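Local coordinates for protein archaeal actin homolog (Thermoplasma acidophilum, PDB 2FSJ) that polymerizes in the presence of nucleoside triphosphate, optimally ATP, into bundles of helical filaments, at residues L26-G31 / F101-A106; I63-T68 / K74-K79; T128-F133 / P214-S219; L149-P154 / R159-T164; I167-G172 / R339-R344. All coordinates share one frame; numbering follows the deposited sequence.

Contact 1 (L26-G31 / F101-A106); sequences LDVGYG and FPLIAA
Ile104 turns CG1 away from its own carbonyl carbon (chi1 -69°), so that this methylene faces strand 26-28, while Val28 sets CG1 opposite its backbone nitrogen (chi1 -176°) and spreads its two methyls over two helix residues. Val28 CG1 meets Leu103 CD1 at 4.0 Å, and the other branch, Val28 CG2, lies 4.2 Å from Ile104 CG1. Leu26, two residues back on the same side of the strand, brings CD2 to 4.1 Å from Ile104 CG1. That methylene is therefore touched by both strand residues, each side chain crossing the isoleucine at about a right angle. No hydrogen bond passes between the segments; branched aliphatic residues suit this buried place because they fill the gap between the axes of strand 26-28 and helix 101-106, 9.7 Å apart at their closest. Thr33 of the neighbouring strand also touches Leu26, Val28 and Leu103, extending the same layer. Just beyond the strand, after Gly29, Tyr30 and Gly31 belong to the ATP-binding site. Helix 101-111 packed on the first strand of a mixed sheet, with a nucleotide-binding turn at the strand's end, is characteristic of the N-terminal domain of the actin fold.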
# COMPACT_ATOMS: atom_id res chain seq x y z
N LEU A 26 6.67 8.37 1.20
CA LEU A 26 6.01 7.58 2.21
C LEU A 26 4.68 7.08 1.64
O LEU A 26 3.98 7.85 0.98
CB LEU A 26 5.77 8.41 3.45
CG LEU A 26 4.89 7.87 4.59
CD1 LEU A 26 5.47 6.64 5.26
CD2 LEU A 26 4.58 8.98 5.59
N ASP A 27 4.38 5.81 1.85
CA ASP A 27 3.10 5.24 1.40
C ASP A 27 2.59 4.34 2.50
O ASP A 27 3.12 3.28 2.74
CB ASP A 27 3.32 4.52 0.06
CG ASP A 27 2.06 3.87 -0.50
OD1 ASP A 27 0.98 4.02 0.08
OD2 ASP A 27 2.08 3.18 -1.55
N VAL A 28 1.58 4.79 3.23
CA VAL A 28 1.03 4.01 4.35
C VAL A 28 -0.19 3.24 3.79
O VAL A 28 -1.35 3.73 3.80
CB VAL A 28 0.63 4.86 5.56
CG1 VAL A 28 0.14 3.99 6.73
CG2 VAL A 28 1.79 5.71 6.00
N GLY A 29 0.11 2.02 3.35
CA GLY A 29 -0.91 1.14 2.84
C GLY A 29 -1.69 0.46 3.96
O GLY A 29 -1.21 0.34 5.10
N TYR A 30 -2.87 -0.02 3.61
CA TYR A 30 -3.66 -0.89 4.52
C TYR A 30 -2.80 -2.08 4.95
O TYR A 30 -2.77 -2.48 6.14
CB TYR A 30 -4.98 -1.41 3.83
CG TYR A 30 -5.60 -2.50 4.67
CD1 TYR A 30 -6.32 -2.18 5.83
CD2 TYR A 30 -5.31 -3.84 4.43
CE1 TYR A 30 -6.81 -3.18 6.68
CE2 TYR A 30 -5.80 -4.86 5.29
CZ TYR A 30 -6.56 -4.52 6.41
OH TYR A 30 -7.04 -5.50 7.28
N GLY A 31 -2.05 -2.63 3.99
CA GLY A 31 -1.25 -3.82 4.22
C GLY A 31 0.16 -3.57 4.74
O GLY A 31 0.59 -4.19 5.72
N PHE A 101 -0.68 7.16 12.62
CA PHE A 101 0.37 7.94 13.25
C PHE A 101 1.56 7.11 13.76
O PHE A 101 2.69 7.45 13.45
CB PHE A 101 -0.15 8.94 14.32
CG PHE A 101 0.89 9.92 14.74
CD1 PHE A 101 1.59 10.63 13.80
CD2 PHE A 101 1.26 10.07 16.08
CE1 PHE A 101 2.61 11.48 14.16
CE2 PHE A 101 2.28 10.95 16.46
CZ PHE A 101 2.95 11.64 15.51
N PRO A 102 1.35 6.05 14.54
CA PRO A 102 2.52 5.24 14.96
C PRO A 102 3.32 4.68 13.78
O PRO A 102 4.52 4.49 13.88
CB PRO A 102 1.91 4.16 15.83
CG PRO A 102 0.66 4.78 16.37
CD PRO A 102 0.08 5.56 15.14
N LEU A 103 2.64 4.39 12.65
CA LEU A 103 3.32 3.85 11.48
C LEU A 103 4.18 4.90 10.78
O LEU A 103 5.27 4.59 10.25
CB LEU A 103 2.29 3.26 10.48
CG LEU A 103 1.43 2.11 11.05
CD1 LEU A 103 0.38 1.71 10.04
CD2 LEU A 103 2.27 0.91 11.47
N ILE A 104 3.70 6.14 10.77
CA ILE A 104 4.47 7.27 10.27
C ILE A 104 5.71 7.49 11.14
O ILE A 104 6.86 7.62 10.63
CB ILE A 104 3.59 8.54 10.21
CG1 ILE A 104 2.53 8.39 9.12
CG2 ILE A 104 4.45 9.73 9.87
CD1 ILE A 104 1.27 9.23 9.29
N ALA A 105 5.51 7.42 12.45
CA ALA A 105 6.66 7.56 13.38
C ALA A 105 7.66 6.43 13.14
O ALA A 105 8.84 6.68 13.12
CB ALA A 105 6.18 7.53 14.77
N ALA A 106 7.17 5.22 13.00
CA ALA A 106 8.02 4.06 12.77
C ALA A 106 8.77 4.18 11.44
O ALA A 106 9.96 3.86 11.36
CB ALA A 106 7.22 2.81 12.84

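Contact 2 (I63-T68 / K74-K79)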
# COMPACT_ATOMS: atom_id res chain seq x y z
N ILE A 63 13.88 -6.10 18.59
CA ILE A 63 12.50 -5.61 18.55
C ILE A 63 12.51 -4.21 19.15
O ILE A 63 12.63 -4.07 20.37
CB ILE A 63 11.57 -6.51 19.34
CG1 ILE A 63 11.57 -7.93 18.72
CG2 ILE A 63 10.15 -5.92 19.37
CD1 ILE A 63 10.59 -8.91 19.40
N PRO A 64 12.42 -3.18 18.32
CA PRO A 64 12.41 -1.81 18.84
C PRO A 64 11.07 -1.50 19.48
O PRO A 64 10.02 -1.97 19.03
CB PRO A 64 12.60 -0.96 17.60
CG PRO A 64 12.14 -1.78 16.48
CD PRO A 64 12.32 -3.22 16.85
N VAL A 65 11.12 -0.72 20.54
CA VAL A 65 9.93 -0.17 21.16
C VAL A 65 10.00 1.34 20.98
O VAL A 65 11.02 1.93 21.29
CB VAL A 65 9.85 -0.51 22.66
CG1 VAL A 65 8.60 0.09 23.28
CG2 VAL A 65 9.86 -2.06 22.87
N LEU A 66 8.93 1.94 20.46
CA LEU A 66 8.90 3.37 20.20
C LEU A 66 7.78 4.07 20.98
O LEU A 66 6.84 3.44 21.44
CB LEU A 66 8.72 3.70 18.70
CG LEU A 66 9.74 3.15 17.70
CD1 LEU A 66 9.41 3.66 16.27
CD2 LEU A 66 11.22 3.42 18.06
N SER A 67 7.94 5.40 21.10
CA SER A 67 6.94 6.30 21.66
C SER A 67 7.00 7.63 20.96
O SER A 67 8.08 8.06 20.52
CB SER A 67 7.20 6.55 23.15
OG SER A 67 6.21 7.37 23.72
N THR A 68 5.84 8.27 20.78
CA THR A 68 5.83 9.65 20.29
C THR A 68 5.51 10.65 21.39
O THR A 68 5.45 11.81 21.12
CB THR A 68 4.79 9.85 19.16
OG1 THR A 68 3.45 9.56 19.65
CG2 THR A 68 5.05 8.86 18.04
N LYS A 74 3.68 3.47 24.59
CA LYS A 74 4.73 2.84 23.78
C LYS A 74 4.12 1.78 22.88
O LYS A 74 3.07 1.24 23.20
CB LYS A 74 5.82 2.20 24.64
CG LYS A 74 6.48 3.11 25.72
CD LYS A 74 7.59 2.30 26.41
CE LYS A 74 7.97 2.81 27.79
NZ LYS A 74 9.04 1.88 28.35
N PHE A 75 4.77 1.51 21.75
CA PHE A 75 4.28 0.54 20.82
C PHE A 75 5.39 -0.24 20.10
O PHE A 75 6.53 0.23 19.93
CB PHE A 75 3.35 1.22 19.80
CG PHE A 75 4.04 2.22 18.91
CD1 PHE A 75 4.55 1.85 17.66
CD2 PHE A 75 4.17 3.55 19.30
CE1 PHE A 75 5.17 2.80 16.84
CE2 PHE A 75 4.79 4.50 18.48
CZ PHE A 75 5.28 4.11 17.25
N ILE A 76 5.00 -1.42 19.63
CA ILE A 76 5.80 -2.25 18.75
C ILE A 76 5.06 -2.32 17.39
O ILE A 76 3.85 -2.31 17.33
CB ILE A 76 6.02 -3.61 19.45
CG1 ILE A 76 6.91 -3.39 20.70
CG2 ILE A 76 6.66 -4.66 18.56
CD1 ILE A 76 6.88 -4.59 21.65
N TYR A 77 5.81 -2.43 16.31
CA TYR A 77 5.23 -2.31 14.99
C TYR A 77 5.80 -3.36 14.01
O TYR A 77 6.78 -4.03 14.30
CB TYR A 77 5.45 -0.90 14.45
CG TYR A 77 6.90 -0.58 14.29
CD1 TYR A 77 7.57 -0.79 13.06
CD2 TYR A 77 7.62 -0.02 15.34
CE1 TYR A 77 8.95 -0.53 12.95
CE2 TYR A 77 8.96 0.25 15.24
CZ TYR A 77 9.63 -0.02 14.05
OH TYR A 77 10.95 0.30 14.00
N GLY A 78 5.16 -3.46 12.84
CA GLY A 78 5.67 -4.29 11.78
C GLY A 78 5.42 -5.75 12.07
O GLY A 78 4.42 -6.12 12.70
N LYS A 79 6.38 -6.57 11.66
CA LYS A 79 6.25 -8.04 11.79
C LYS A 79 6.22 -8.51 13.27
O LYS A 79 5.65 -9.54 13.59
CB LYS A 79 7.36 -8.74 10.99
CG LYS A 79 8.80 -8.46 11.44
CD LYS A 79 9.82 -9.15 10.53
CE LYS A 79 11.24 -8.97 11.05
NZ LYS A 79 12.24 -9.71 10.15
O HOH W 1 8.70 -2.89 16.79
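Leu66 touches two aromatic side chains of strand 74-77, and each ring meets a different part of it. Its CB sits over one face of the Phe75 ring as a CH-pi contact, 4.1 Å from the centroid and 26° off the normal, offset toward the rim. Its CD1 instead approaches Tyr77 obliquely, 3.6 Å from CE2. Phe75 reaches this position because CG stands between the backbone nitrogen and the carbonyl carbon (chi1 65°), which swings the ring back over Leu66. A flat aromatic suits this buried position, since one face can take Leu66 CB while the edge meets Thr68 CG2. With the ring gone, as with an alanine here, Leu66 CB is likely to lose its CH-pi partner and a gap to open between it and Thr68 CG2.

Beneath these side chains Leu66 and Phe75 form an antiparallel hydrogen-bonded pair, a single bridge that joins the loop to an outermost strand of the N-terminal domain's mixed sheet. Leu66 N gives a nearly straight bond to Phe75 O (3.0 Å, 175°), and Phe75 N returns one to Leu66 O at 2.8 Å. Farther along, a water takes over: it donates to Pro64 O and accepts from Tyr77 N.

The Pro64 ring crosses Tyr77 at about a right angle, with CG 3.4 Å from OH, a hydroxyl that is hydrogen-bonded to Glu110. Away from the aromatics, Val65 divides its branches, CG1 against Lys74 CB and CG2 against Ile76 CG1. The extended lysine carries NZ onward to the carbonyls of Thr54 and Ser56, while Ile63 and Ile76 meet through their CG2 methyls at 3.8 Å.

Contact 3 (T128-F133 / P214-S219); sequences TPLGTF and PVVELS
The loop that leads from strand 120-128 into helix 133-144 meets the irregular break within strand 213-222, an edge strand of the second sheet, so the contact bridges the two halves of this actin-like fold at their surface. One residue makes it: Leu130 inserts a single methyl, CD2, among three residues of the other segment. CD2 lies 3.7 Å from Ser219 CB, 4.0 Å from Pro214 CB and 4.2 Å from Val216 CG1. Leucine suits the place because CG, opposite the backbone nitrogen (chi1 -179°), extends the branched end across to a second segment whose backbone stays well away; the closest CA atoms, those of Leu130 and Ser219, are 7.7 Å apart. Leu205 of the adjoining strand touches Leu130, Pro214 and Ser219 and adds to the apolar patch. Ser219 offers the leucine its CB and turns its hydroxyl back to its own segment. A valine here has no hydroxyl, which would probably leave Val215 O with one donor fewer and Thr206 N, also bonded to OG, without its mate. The carbonyl of Val215 is gripped twice, by Leu218 N at 3.0 Å and by Ser219 OG at 2.8 Å, the two donors approaching from opposite faces of its plane.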
# COMPACT_ATOMS: atom_id res chain seq x y z
N THR A 128 -2.83 9.32 -1.60
CA THR A 128 -4.07 8.79 -1.04
C THR A 128 -5.05 8.54 -2.23
O THR A 128 -4.93 9.20 -3.29
CB THR A 128 -4.63 9.73 0.09
OG1 THR A 128 -5.78 9.16 0.75
CG2 THR A 128 -5.13 11.06 -0.48
N PRO A 129 -5.98 7.61 -2.07
CA PRO A 129 -6.95 7.33 -3.16
C PRO A 129 -7.65 8.56 -3.71
O PRO A 129 -8.06 9.46 -2.96
CB PRO A 129 -7.94 6.35 -2.49
CG PRO A 129 -7.04 5.64 -1.49
CD PRO A 129 -6.16 6.67 -0.94
N LEU A 130 -7.90 8.57 -5.01
CA LEU A 130 -8.46 9.72 -5.66
C LEU A 130 -9.86 10.13 -5.16
O LEU A 130 -10.13 11.31 -5.06
CB LEU A 130 -8.54 9.47 -7.17
CG LEU A 130 -9.10 10.63 -8.01
CD1 LEU A 130 -8.23 11.86 -7.92
CD2 LEU A 130 -9.31 10.13 -9.44
N GLY A 131 -10.73 9.15 -4.88
CA GLY A 131 -12.13 9.38 -4.54
C GLY A 131 -12.38 10.35 -3.40
O GLY A 131 -13.36 11.14 -3.43
N THR A 132 -11.48 10.34 -2.40
CA THR A 132 -11.55 11.28 -1.28
C THR A 132 -10.27 12.06 -1.14
O THR A 132 -9.90 12.47 -0.02
CB THR A 132 -11.83 10.56 0.03
OG1 THR A 132 -10.87 9.49 0.25
CG2 THR A 132 -13.18 9.89 -0.01
N PHE A 133 -9.61 12.31 -2.27
CA PHE A 133 -8.30 12.96 -2.31
C PHE A 133 -8.27 14.32 -1.62
O PHE A 133 -7.46 14.56 -0.72
CB PHE A 133 -7.84 13.14 -3.74
CG PHE A 133 -6.44 13.70 -3.88
CD1 PHE A 133 -5.34 12.89 -3.65
CD2 PHE A 133 -6.23 15.02 -4.25
CE1 PHE A 133 -4.06 13.40 -3.74
CE2 PHE A 133 -4.98 15.52 -4.38
CZ PHE A 133 -3.87 14.69 -4.12
N PRO A 214 -5.51 12.51 -13.95
CA PRO A 214 -6.57 11.53 -13.79
C PRO A 214 -7.85 11.89 -14.52
O PRO A 214 -8.17 13.07 -14.70
CB PRO A 214 -6.86 11.56 -12.28
CG PRO A 214 -5.75 12.19 -11.68
CD PRO A 214 -5.17 13.14 -12.67
N VAL A 215 -8.54 10.85 -14.98
CA VAL A 215 -9.84 10.98 -15.54
C VAL A 215 -10.82 10.53 -14.42
O VAL A 215 -11.01 9.32 -14.18
CB VAL A 215 -10.01 10.12 -16.82
CG1 VAL A 215 -11.36 10.39 -17.42
CG2 VAL A 215 -8.86 10.40 -17.84
N VAL A 216 -11.41 11.50 -13.74
CA VAL A 216 -12.24 11.20 -12.59
C VAL A 216 -13.41 10.31 -12.92
O VAL A 216 -13.78 9.45 -12.12
CB VAL A 216 -12.68 12.46 -11.78
CG1 VAL A 216 -11.47 13.21 -11.30
CG2 VAL A 216 -13.56 13.38 -12.61
N GLU A 217 -13.94 10.43 -14.14
CA GLU A 217 -15.14 9.72 -14.51
C GLU A 217 -14.86 8.22 -14.66
O GLU A 217 -15.80 7.42 -14.70
CB GLU A 217 -15.68 10.28 -15.85
CG GLU A 217 -16.14 11.70 -15.74
CD GLU A 217 -15.02 12.73 -15.93
OE1 GLU A 217 -13.87 12.32 -16.12
OE2 GLU A 217 -15.31 13.96 -15.87
N LEU A 218 -13.58 7.87 -14.83
CA LEU A 218 -13.15 6.51 -15.18
C LEU A 218 -12.26 5.94 -14.07
O LEU A 218 -11.57 4.97 -14.30
CB LEU A 218 -12.37 6.51 -16.51
CG LEU A 218 -13.18 6.94 -17.76
CD1 LEU A 218 -12.33 6.80 -19.00
CD2 LEU A 218 -14.47 6.17 -17.89
N SER A 219 -12.32 6.54 -12.88
CA SER A 219 -11.48 6.15 -11.76
C SER A 219 -12.40 5.84 -10.60
O SER A 219 -13.39 6.51 -10.40
CB SER A 219 -10.47 7.27 -11.41
OG SER A 219 -9.62 7.55 -12.52

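Contact 4 (L149-P154 / R159-T164)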
# COMPACT_ATOMS: atom_id res chain seq x y z
N LEU A 149 7.63 16.19 15.29
CA LEU A 149 7.44 14.84 15.78
C LEU A 149 8.67 14.37 16.51
O LEU A 149 9.77 14.42 15.98
CB LEU A 149 7.23 13.90 14.60
CG LEU A 149 6.17 14.25 13.55
CD1 LEU A 149 5.99 12.95 12.70
CD2 LEU A 149 4.86 14.73 14.14
N THR A 150 8.48 13.93 17.73
CA THR A 150 9.58 13.50 18.58
C THR A 150 9.36 12.03 18.88
O THR A 150 8.38 11.69 19.55
CB THR A 150 9.53 14.26 19.88
OG1 THR A 150 9.58 15.67 19.57
CG2 THR A 150 10.74 13.98 20.69
N VAL A 151 10.27 11.19 18.40
CA VAL A 151 10.15 9.74 18.58
C VAL A 151 11.24 9.25 19.55
O VAL A 151 12.43 9.54 19.34
CB VAL A 151 10.32 9.02 17.24
CG1 VAL A 151 10.04 7.52 17.37
CG2 VAL A 151 9.47 9.66 16.16
N THR A 152 10.83 8.53 20.59
CA THR A 152 11.74 7.85 21.51
C THR A 152 11.83 6.37 21.23
O THR A 152 10.81 5.70 20.97
CB THR A 152 11.30 8.09 22.96
OG1 THR A 152 11.17 9.49 23.20
CG2 THR A 152 12.38 7.60 23.97
N GLY A 153 13.05 5.82 21.30
CA GLY A 153 13.29 4.44 20.93
C GLY A 153 14.26 3.71 21.86
O GLY A 153 14.45 4.13 23.01
N PRO A 154 14.85 2.63 21.35
CA PRO A 154 15.79 1.82 22.14
C PRO A 154 16.85 2.66 22.85
O PRO A 154 17.38 3.61 22.28
CB PRO A 154 16.40 0.89 21.08
CG PRO A 154 15.25 0.69 20.08
CD PRO A 154 14.63 2.07 20.01
N ARG A 159 14.78 10.94 18.40
CA ARG A 159 14.95 11.52 17.10
C ARG A 159 13.77 12.46 16.83
O ARG A 159 12.61 12.09 17.01
CB ARG A 159 15.02 10.42 16.06
CG ARG A 159 16.23 9.52 16.16
CD ARG A 159 16.35 8.48 15.06
NE ARG A 159 17.22 7.42 15.49
CZ ARG A 159 17.27 6.19 14.98
NH1 ARG A 159 16.57 5.85 13.91
NH2 ARG A 159 18.06 5.32 15.53
N GLN A 160 14.08 13.63 16.32
CA GLN A 160 13.09 14.66 16.08
C GLN A 160 12.99 15.07 14.61
O GLN A 160 14.01 15.26 13.92
CB GLN A 160 13.40 15.87 16.99
CG GLN A 160 12.19 16.61 17.37
CD GLN A 160 12.41 17.59 18.54
OE1 GLN A 160 11.63 17.64 19.49
NE2 GLN A 160 13.41 18.37 18.42
N PHE A 161 11.76 15.22 14.12
CA PHE A 161 11.47 15.50 12.70
C PHE A 161 10.48 16.67 12.62
O PHE A 161 9.40 16.67 13.26
CB PHE A 161 10.87 14.23 12.02
CG PHE A 161 11.67 12.97 12.25
CD1 PHE A 161 12.74 12.64 11.39
CD2 PHE A 161 11.39 12.14 13.31
CE1 PHE A 161 13.46 11.47 11.58
CE2 PHE A 161 12.14 10.95 13.52
CZ PHE A 161 13.20 10.65 12.65
N ASN A 162 10.86 17.68 11.84
CA ASN A 162 10.04 18.86 11.59
C ASN A 162 9.46 18.70 10.23
O ASN A 162 10.18 18.73 9.20
CB ASN A 162 10.84 20.15 11.63
CG ASN A 162 9.96 21.41 11.39
OD1 ASN A 162 8.73 21.44 11.64
ND2 ASN A 162 10.59 22.47 10.90
N ILE A 163 8.17 18.46 10.18
CA ILE A 163 7.54 18.23 8.91
C ILE A 163 7.21 19.61 8.37
O ILE A 163 6.29 20.25 8.89
CB ILE A 163 6.24 17.37 9.07
CG1 ILE A 163 6.55 16.07 9.86
CG2 ILE A 163 5.66 17.18 7.70
CD1 ILE A 163 5.47 14.92 9.79
N THR A 164 7.94 20.06 7.35
CA THR A 164 7.79 21.42 6.78
C THR A 164 6.78 21.45 5.66
O THR A 164 6.16 22.50 5.40
CB THR A 164 9.12 22.02 6.26
OG1 THR A 164 9.61 21.25 5.15
CG2 THR A 164 10.21 21.97 7.27
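Leu149 pairs with Phe161, and Val151 with Arg159, through backbone hydrogen bonds made in both directions. Leu149 N reaches Phe161 O at 2.7 Å, and Phe161 N answers to Leu149 O; in the second pair Val151 N points almost straight at Arg159 O (2.9 Å, 175°) and Arg159 N bonds to Val151 O. Between them Thr150 and Gln160 form a non-hydrogen-bonded pair whose CA atoms come within 4.5 Å.

A side-chain bond supplements this pair: Thr150 OG1, set opposite its carbonyl carbon (chi1 -57°) and so beside the Gln160 amide, donates to Gln160 OE1 at 2.8 Å, in the amide plane and on a lone pair. Polar residues suit this partly exposed face.

Apolar contacts fill the other face. Leu149 CD1 meets Ile163 CD1 at 3.6 Å, and Val151 CG2 touches the edge of the Phe161 ring, 4.0 Å from CE2. Leu108 and Trp109 of helix 101-111 cover this side; Trp109 also makes a cation-pi contact with Arg159, whose NE forms a salt bridge with Glu157.

Two neighbouring antiparallel strands, 160° apart in direction and joined by a short connection, make a beta hairpin, here at the margin of the N-terminal domain's mixed sheet, where strand 147-152 is outermost.

Contact 5 (I167-G172 / R339-R344); sequences IMRPQG and RDAAER
The Arg169 guanidinium carries Ala341 CB over one face, 3.6 Å above its plane and offset toward the rim, with NE its nearest atom at 3.8 Å. In the plane of the group, NH1 turns back to bond Met168 O at 3.0 Å, although seen from that carbonyl the donor stands 50° out of plane. The bend at chi2 (-64°) folds the arginine over its own strand and makes both contacts possible; its CG also touches Ala341 CB, at 3.9 Å. Tyr338, one turn earlier on the helix, packs on Arg169 as well.

Two residues back, Ile167 leans on the next helix residue. Its CB meets Ala342 CB at 4.0 Å, while CG2 lies as far from Ala342 CA, so the isoleucine rests on backbone as much as on side chain. Alanines suit these helix positions because a lone methyl allows a close approach: the CA atoms of Ile167 and Ala342 are 5.5 Å apart. Val123 of the neighbouring strand touches Ala342 too, so helix 333-343, near the chain's end, lies against the N-terminal domain's sheet. No hydrogen bond crosses between the segments; van der Waals contact joins them, and the bond to Met168 O is likely to restrain the guanidinium, keeping its flat face turned to the alanine methyl.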
# COMPACT_ATOMS: atom_id res chain seq x y z
N ILE A 167 3.67 16.94 0.28
CA ILE A 167 3.27 16.96 -1.11
C ILE A 167 2.51 15.63 -1.36
O ILE A 167 2.97 14.57 -0.96
CB ILE A 167 4.49 17.08 -2.02
CG1 ILE A 167 5.23 18.43 -1.78
CG2 ILE A 167 4.11 16.90 -3.53
CD1 ILE A 167 4.37 19.65 -2.01
N MET A 168 1.37 15.73 -2.03
CA MET A 168 0.46 14.61 -2.20
C MET A 168 0.08 14.42 -3.65
O MET A 168 -0.21 15.39 -4.35
CB MET A 168 -0.81 14.87 -1.39
CG MET A 168 -0.57 14.95 0.10
SD MET A 168 -0.16 13.38 0.83
CE MET A 168 -1.79 12.48 0.87
N ARG A 169 -0.01 13.16 -4.08
CA ARG A 169 -0.55 12.83 -5.41
C ARG A 169 -1.57 11.72 -5.25
O ARG A 169 -1.41 10.96 -4.30
CB ARG A 169 0.55 12.33 -6.31
CG ARG A 169 1.48 13.40 -6.81
CD ARG A 169 0.81 14.45 -7.71
NE ARG A 169 1.81 15.43 -8.12
CZ ARG A 169 2.12 16.54 -7.44
NH1 ARG A 169 1.50 16.86 -6.29
NH2 ARG A 169 3.05 17.35 -7.94
N PRO A 170 -2.56 11.60 -6.14
CA PRO A 170 -3.52 10.49 -6.08
C PRO A 170 -2.85 9.15 -6.20
O PRO A 170 -1.91 9.00 -6.98
CB PRO A 170 -4.45 10.76 -7.27
CG PRO A 170 -4.41 12.23 -7.42
CD PRO A 170 -2.93 12.52 -7.22
N GLN A 171 -3.29 8.17 -5.40
CA GLN A 171 -2.80 6.83 -5.53
C GLN A 171 -3.04 6.36 -7.00
O GLN A 171 -4.09 6.65 -7.61
CB GLN A 171 -3.56 5.92 -4.56
CG GLN A 171 -3.06 4.49 -4.52
CD GLN A 171 -3.59 3.73 -3.28
OE1 GLN A 171 -3.56 4.27 -2.17
NE2 GLN A 171 -4.10 2.54 -3.50
N GLY A 172 -2.05 5.71 -7.57
CA GLY A 172 -2.04 5.39 -8.98
C GLY A 172 -1.30 6.40 -9.85
O GLY A 172 -0.62 6.03 -10.80
N ARG A 339 7.69 10.37 -4.11
CA ARG A 339 8.94 10.95 -3.71
C ARG A 339 9.40 11.86 -4.84
O ARG A 339 9.78 12.99 -4.58
CB ARG A 339 10.01 9.90 -3.41
CG ARG A 339 11.21 10.54 -2.70
CD ARG A 339 12.55 9.87 -2.94
NE ARG A 339 13.65 10.65 -2.33
CZ ARG A 339 14.41 11.56 -2.96
NH1 ARG A 339 14.25 11.86 -4.24
NH2 ARG A 339 15.35 12.18 -2.27
N ASP A 340 9.33 11.35 -6.07
CA ASP A 340 9.66 12.12 -7.28
C ASP A 340 8.89 13.45 -7.32
O ASP A 340 9.48 14.53 -7.57
CB ASP A 340 9.36 11.32 -8.57
CG ASP A 340 10.38 10.20 -8.87
OD1 ASP A 340 11.39 10.04 -8.14
OD2 ASP A 340 10.23 9.39 -9.84
N ALA A 341 7.58 13.39 -7.07
CA ALA A 341 6.78 14.61 -7.03
C ALA A 341 7.21 15.59 -5.95
O ALA A 341 7.22 16.80 -6.19
CB ALA A 341 5.27 14.30 -6.91
N ALA A 342 7.56 15.13 -4.76
CA ALA A 342 8.02 16.05 -3.72
C ALA A 342 9.37 16.70 -4.13
O ALA A 342 9.54 17.91 -4.00
CB ALA A 342 8.13 15.38 -2.38
N GLU A 343 10.30 15.89 -4.62
CA GLU A 343 11.59 16.37 -5.08
C GLU A 343 11.43 17.52 -6.11
O GLU A 343 12.06 18.60 -5.98
CB GLU A 343 12.39 15.22 -5.69
N ARG A 344 10.57 17.28 -7.10
CA ARG A 344 10.28 18.27 -8.12
C ARG A 344 9.46 19.46 -7.60
O ARG A 344 9.00 20.27 -8.41
CB ARG A 344 9.57 17.60 -9.31

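In the fold
Contact 1 is the buried one, wholly aliphatic, while contact 3 lies at the surface and rests on one leucine methyl; contacts 2, 4 and 5 are partly buried. Contacts 1, 2, 4 and 5 all reach the same mixed sheet, and helix 101-111 ties contacts 1, 2 and 4 together: Ala106 packs on Tyr77, and Phe101 on Leu149. Contacts 2 and 4, each involving an outermost strand of that sheet yet touching each other, use backbone bonding, and Ser67 O probably bonds Thr152 N between them. Contacts 4 and 5 share strand 158-170, first paired with a strand, then covered by a helix. Contact 3 meets contact 5 where Phe133 packs on Pro170, and reaches the second sheet.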